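Local structure of transcriptional regulator ComR (Streptococcus vestibularis F0396, 6HU8) at residues E119-D124 / P139-I144. The protein probably binds DNA as a peptide-responsive transcriptional regulator of competence in the RNPP family, pairing a helix-turn-helix domain with a tetratricopeptide domain. Numbering follows the deposited sequence.
Sequences ELLTLD and PKVEEI
Leu-121 is the hydrophobic hub between residues 119-124 and 139-144, meeting both Val-141 and Ile-144. Its CD1 methyl lies 3.7 Å from CG1 of Val-141, the closest apolar approach across the pair. Further along the second helix, CB of Leu-121 comes within 4.1 Å of CG2 of Ile-144, the two side chains running past each other in opposite senses. Torsions account for this placement: CG of Leu-121 is trans to the backbone nitrogen (chi1 175°), and chi2 of 71° then turns CD1 to Val-141, while CD2 lies 4.2 Å from CG2 of Ile-144. Val-141 uses its two branches separately, CG1 for the leucine and CG2 for an acidic neighbour.

That second branch makes the polar-apolar part of the contact. OD2 of Asp-124 sits 3.5 Å from CG2 of Val-141, a van der Waals approach of a carboxylate oxygen to a methyl group. The other oxygen, OD1, is salt-bridged to Arg-138, just ahead of the second helix, so the same aspartate touches Val-141 and ties its helix to the residue preceding Pro-139.

The segment axes come no nearer than 10.6 Å and run 127° apart, closer to antiparallel than parallel; the two segments bury 183 Å² between them. They belong to consecutive helices, 117-131 and 139-152, and this chain order and angle, within the ComR tetratricopeptide region, are consistent with the helix pairs of a TPR-type superhelix. Helix 160-173 packs against both, Val-165 touching Leu-121 and Tyr-168 touching Val-141, while Ile-144 also touches Arg-39 of helix 34-41, in the helix-turn-helix region.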
loop_
_atom_site.group_PDB
_atom_site.type_symbol
_atom_site.label_atom_id
_atom_site.label_comp_id
_atom_site.label_asym_id
_atom_site.label_seq_id
_atom_site.Cartn_x
_atom_site.Cartn_y
_atom_site.Cartn_z
ATOM N N GLU A 119 -3.363 -3.284 10.508
ATOM C CA GLU A 119 -4.226 -2.138 10.303
ATOM C C GLU A 119 -3.521 -0.870 10.761
ATOM O O GLU A 119 -3.567 0.166 10.077
ATOM C CB GLU A 119 -5.557 -2.311 11.043
ATOM C CG GLU A 119 -6.454 -3.410 10.452
ATOM C CD GLU A 119 -6.876 -3.130 9.005
ATOM O OE1 GLU A 119 -7.146 -1.951 8.659
ATOM O OE2 GLU A 119 -6.945 -4.092 8.205
ATOM N N LEU A 120 -2.861 -0.962 11.910
ATOM C CA LEU A 120 -2.149 0.172 12.473
ATOM C C LEU A 120 -1.038 0.611 11.548
ATOM O O LEU A 120 -0.810 1.808 11.400
ATOM C CB LEU A 120 -1.572 -0.179 13.846
ATOM C CG LEU A 120 -2.609 -0.233 14.975
ATOM C CD1 LEU A 120 -2.011 -0.822 16.258
ATOM C CD2 LEU A 120 -3.147 1.168 15.220
ATOM N N LEU A 121 -0.333 -0.352 10.948
ATOM C CA LEU A 121 0.725 -0.018 9.977
ATOM C C LEU A 121 0.151 0.693 8.754
ATOM O O LEU A 121 0.758 1.625 8.217
ATOM C CB LEU A 121 1.483 -1.264 9.519
ATOM C CG LEU A 121 2.524 -0.957 8.416
ATOM C CD1 LEU A 121 3.692 -0.173 9.004
ATOM C CD2 LEU A 121 3.018 -2.229 7.733
ATOM N N THR A 122 -1.023 0.254 8.306
ATOM C CA THR A 122 -1.679 0.904 7.180
ATOM C C THR A 122 -1.858 2.393 7.454
ATOM O O THR A 122 -1.636 3.232 6.566
ATOM C CB THR A 122 -3.048 0.254 6.862
ATOM O OG1 THR A 122 -2.831 -0.933 6.083
ATOM C CG2 THR A 122 -3.919 1.203 6.060
ATOM N N LEU A 123 -2.236 2.725 8.687
ATOM C CA LEU A 123 -2.435 4.123 9.047
ATOM C C LEU A 123 -1.100 4.872 9.045
ATOM O O LEU A 123 -1.007 5.982 8.530
ATOM C CB LEU A 123 -3.120 4.233 10.405
ATOM C CG LEU A 123 -4.547 3.664 10.433
ATOM C CD1 LEU A 123 -5.197 3.803 11.815
ATOM C CD2 LEU A 123 -5.411 4.316 9.357
ATOM N N ASP A 124 -0.071 4.254 9.622
ATOM C CA ASP A 124 1.262 4.842 9.634
ATOM C C ASP A 124 1.791 5.095 8.213
ATOM O O ASP A 124 2.392 6.138 7.956
ATOM C CB ASP A 124 2.235 3.939 10.392
ATOM C CG ASP A 124 2.111 4.074 11.903
ATOM O OD1 ASP A 124 1.741 5.164 12.393
ATOM O OD2 ASP A 124 2.407 3.086 12.601
ATOM N N PRO A 139 11.797 3.981 13.058
ATOM C CA PRO A 139 12.326 2.615 13.201
ATOM C C PRO A 139 11.300 1.601 13.704
ATOM O O PRO A 139 11.351 0.432 13.301
ATOM C CB PRO A 139 13.457 2.782 14.231
ATOM C CG PRO A 139 13.101 4.013 14.990
ATOM C CD PRO A 139 12.476 4.922 13.967
ATOM N N LYS A 140 10.394 2.025 14.581
ATOM C CA LYS A 140 9.413 1.098 15.123
ATOM C C LYS A 140 8.426 0.706 14.028
ATOM O O LYS A 140 8.008 -0.436 13.933
ATOM C CB LYS A 140 8.689 1.705 16.319
ATOM C CG LYS A 140 9.627 2.157 17.434
ATOM C CD LYS A 140 8.881 2.469 18.729
ATOM C CE LYS A 140 7.381 2.702 18.491
ATOM N NZ LYS A 140 6.591 2.655 19.755
ATOM N N VAL A 141 8.087 1.661 13.177
ATOM C CA VAL A 141 7.262 1.391 12.010
ATOM C C VAL A 141 8.041 0.521 11.025
ATOM O O VAL A 141 7.510 -0.434 10.446
ATOM C CB VAL A 141 6.827 2.707 11.332
ATOM C CG1 VAL A 141 6.179 2.435 9.987
ATOM C CG2 VAL A 141 5.908 3.484 12.254
ATOM N N GLU A 142 9.318 0.843 10.856
ATOM C CA GLU A 142 10.161 0.126 9.901
ATOM C C GLU A 142 10.276 -1.361 10.230
ATOM O O GLU A 142 10.254 -2.203 9.330
ATOM C CB GLU A 142 11.558 0.764 9.840
ATOM C CG GLU A 142 12.459 0.208 8.740
ATOM C CD GLU A 142 11.961 0.543 7.330
ATOM O OE1 GLU A 142 11.001 1.349 7.189
ATOM O OE2 GLU A 142 12.534 -0.012 6.364
ATOM N N GLU A 143 10.402 -1.668 11.522
ATOM C CA GLU A 143 10.526 -3.042 12.018
ATOM C C GLU A 143 9.264 -3.855 11.698
ATOM O O GLU A 143 9.334 -5.031 11.329
ATOM C CB GLU A 143 10.802 -3.025 13.531
ATOM C CG GLU A 143 11.035 -4.385 14.173
ATOM C CD GLU A 143 11.196 -4.314 15.704
ATOM O OE1 GLU A 143 10.637 -3.387 16.331
ATOM O OE2 GLU A 143 11.877 -5.185 16.289
ATOM N N ILE A 144 8.104 -3.225 11.862
ATOM C CA ILE A 144 6.829 -3.858 11.544
ATOM C C ILE A 144 6.655 -3.996 10.028
ATOM O O ILE A 144 6.300 -5.068 9.522
ATOM C CB ILE A 144 5.647 -3.054 12.167
ATOM C CG1 ILE A 144 5.631 -3.252 13.684
ATOM C CG2 ILE A 144 4.292 -3.447 11.533
ATOM C CD1 ILE A 144 5.014 -2.106 14.464
#